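Local structure of cellulosomal scaffoldin (Acetivibrio cellulolyticus, 3ZU8) at residues 9-14 / 130-135. The protein contains this family 3b carbohydrate-binding module, which probably binds cellulose, and as a whole probably takes part in cellulose breakdown. Numbering follows the deposited sequence.
Sequences EFFNAG and ATTYTS
F11 and Y133 meet because their first torsions converge: chi1 of 74° puts F11 CG between its own backbone N and carbonyl carbon, with the ring folded over the 130-135 backbone, while chi1 of -71° puts Y133 CG beside its backbone N, anti to the carbonyl carbon, and the face of its ring meets the edge of F11. The result is a T-shaped pair, with ring planes 81° apart and F11 CE1 lying above the centre of the Y133 face. The F11 ring is also held from one of its own faces, where T132 CA sits 3.5 Å from the ring centroid and almost on the normal, a CH-pi contact. Lower down the same side chain, F11 CB rests 3.9 Å from A130 CB.

Beyond the rings the segments run antiparallel. F10 N donates to T134 O at 2.9 Å, and T134 N returns a bond to F10 O at 3.1 Å; this reciprocity defines F10 and T134 as a hydrogen-bonded pair. Toward N12 direct pairing gives way to water: one molecule links N12 N with A130 O, and a second donates to both N12 O and A130 O, 2.9 Å from the latter.

The E9 side chain crosses Y133 at about a right angle, CB to CB 3.8 Å; its carboxylate forms a salt bridge with R27, and Y133 OH bonds E105. F10 points to the other side of the sheet, where its ring meets F26, Y45 and W136. The short, weakly bonded 134-135 segment lies beside strand 6-12 at the margin of an antiparallel sheet, in the beta-sandwich fold of a CBM3 module.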
loop_
_atom_site.group_PDB
_atom_site.type_symbol
_atom_site.label_atom_id
_atom_site.label_comp_id
_atom_site.label_asym_id
_atom_site.label_seq_id
_atom_site.Cartn_x
_atom_site.Cartn_y
_atom_site.Cartn_z
ATOM N N GLU A 9 -8.146 3.799 -3.126
ATOM C CA GLU A 9 -8.503 4.556 -1.931
ATOM C C GLU A 9 -7.680 4.016 -0.772
ATOM O O GLU A 9 -7.191 2.888 -0.827
ATOM C CB GLU A 9 -9.982 4.389 -1.613
ATOM C CG GLU A 9 -10.899 4.940 -2.706
ATOM C CD GLU A 9 -12.322 4.483 -2.486
ATOM O OE1 GLU A 9 -12.639 3.358 -2.909
ATOM O OE2 GLU A 9 -13.101 5.224 -1.849
ATOM N N PHE A 10 -7.546 4.817 0.280
ATOM C CA PHE A 10 -6.625 4.470 1.350
ATOM C C PHE A 10 -6.989 5.139 2.676
ATOM O O PHE A 10 -7.598 6.195 2.696
ATOM C CB PHE A 10 -5.205 4.882 0.948
ATOM C CG PHE A 10 -4.168 4.537 1.981
ATOM C CD1 PHE A 10 -3.610 3.274 2.009
ATOM C CD2 PHE A 10 -3.787 5.466 2.936
ATOM C CE1 PHE A 10 -2.673 2.928 2.967
ATOM C CE2 PHE A 10 -2.854 5.134 3.907
ATOM C CZ PHE A 10 -2.291 3.869 3.918
ATOM N N PHE A 11 -6.611 4.495 3.781
ATOM C CA PHE A 11 -6.513 5.171 5.079
ATOM C C PHE A 11 -5.657 4.333 6.017
ATOM O O PHE A 11 -5.329 3.185 5.700
ATOM C CB PHE A 11 -7.888 5.537 5.688
ATOM C CG PHE A 11 -8.677 4.373 6.268
ATOM C CD1 PHE A 11 -9.374 3.495 5.444
ATOM C CD2 PHE A 11 -8.786 4.212 7.645
ATOM C CE1 PHE A 11 -10.140 2.443 5.990
ATOM C CE2 PHE A 11 -9.540 3.177 8.197
ATOM C CZ PHE A 11 -10.217 2.289 7.367
ATOM N N ASN A 12 -5.246 4.936 7.130
ATOM C CA ASN A 12 -4.446 4.244 8.124
ATOM C C ASN A 12 -5.371 3.770 9.236
ATOM O O ASN A 12 -6.087 4.577 9.817
ATOM C CB ASN A 12 -3.393 5.200 8.704
ATOM C CG ASN A 12 -2.288 5.536 7.708
ATOM O OD1 ASN A 12 -2.385 6.514 6.970
ATOM N ND2 ASN A 12 -1.229 4.734 7.696
ATOM N N ALA A 13 -5.356 2.467 9.528
ATOM C CA ALA A 13 -6.230 1.906 10.559
ATOM C C ALA A 13 -5.814 2.342 11.966
ATOM O O ALA A 13 -6.651 2.369 12.877
ATOM C CB ALA A 13 -6.278 0.378 10.463
ATOM N N GLY A 14 -4.532 2.676 12.129
ATOM C CA GLY A 14 -4.008 3.197 13.387
ATOM C C GLY A 14 -3.229 4.484 13.129
ATOM O O GLY A 14 -2.393 4.535 12.231
ATOM N N ALA A 130 -7.945 10.742 7.999
ATOM C CA ALA A 130 -8.983 9.868 7.454
ATOM C C ALA A 130 -9.341 8.697 8.368
ATOM O O ALA A 130 -8.457 8.034 8.913
ATOM C CB ALA A 130 -8.591 9.367 6.077
ATOM N N THR A 131 -10.644 8.458 8.530
ATOM C CA THR A 131 -11.128 7.347 9.347
ATOM C C THR A 131 -11.818 6.315 8.464
ATOM O O THR A 131 -12.337 5.311 8.954
ATOM C CB THR A 131 -12.134 7.810 10.414
ATOM O OG1 THR A 131 -13.197 8.530 9.772
ATOM C CG2 THR A 131 -11.444 8.718 11.425
ATOM N N THR A 132 -11.830 6.550 7.163
ATOM C CA THR A 132 -12.213 5.493 6.236
ATOM C C THR A 132 -11.649 5.827 4.873
ATOM O O THR A 132 -10.965 6.837 4.709
ATOM C CB THR A 132 -13.740 5.261 6.157
ATOM O OG1 THR A 132 -14.004 4.034 5.451
ATOM C CG2 THR A 132 -14.425 6.419 5.444
ATOM N N TYR A 133 -11.940 4.975 3.900
ATOM C CA TYR A 133 -11.272 5.030 2.596
ATOM C C TYR A 133 -11.438 6.374 1.914
ATOM O O TYR A 133 -12.553 6.878 1.779
ATOM C CB TYR A 133 -11.804 3.935 1.670
ATOM C CG TYR A 133 -11.361 2.571 2.102
ATOM C CD1 TYR A 133 -10.011 2.234 2.107
ATOM C CD2 TYR A 133 -12.281 1.624 2.518
ATOM C CE1 TYR A 133 -9.589 0.978 2.521
ATOM C CE2 TYR A 133 -11.872 0.366 2.927
ATOM C CZ TYR A 133 -10.538 0.052 2.923
ATOM O OH TYR A 133 -10.150 -1.194 3.335
ATOM N N THR A 134 -10.316 6.934 1.470
ATOM C CA THR A 134 -10.299 8.243 0.842
ATOM C C THR A 134 -9.402 8.217 -0.388
ATOM O O THR A 134 -8.474 7.414 -0.464
ATOM C CB THR A 134 -9.781 9.298 1.815
ATOM O OG1 THR A 134 -10.269 9.001 3.128
ATOM C CG2 THR A 134 -10.255 10.683 1.402
ATOM N N SER A 135 -9.686 9.091 -1.350
ATOM C CA SER A 135 -8.862 9.190 -2.556
ATOM C C SER A 135 -7.539 9.891 -2.246
ATOM O O SER A 135 -7.480 11.110 -2.074
ATOM C CB SER A 135 -9.621 9.915 -3.667
ATOM O OG SER A 135 -10.734 9.144 -4.084
HETATM O O HOH W 1 -13.027 7.749 -1.871
HETATM O O HOH W 2 -5.934 7.657 7.765
HETATM O O HOH W 3 -8.012 6.088 11.005
#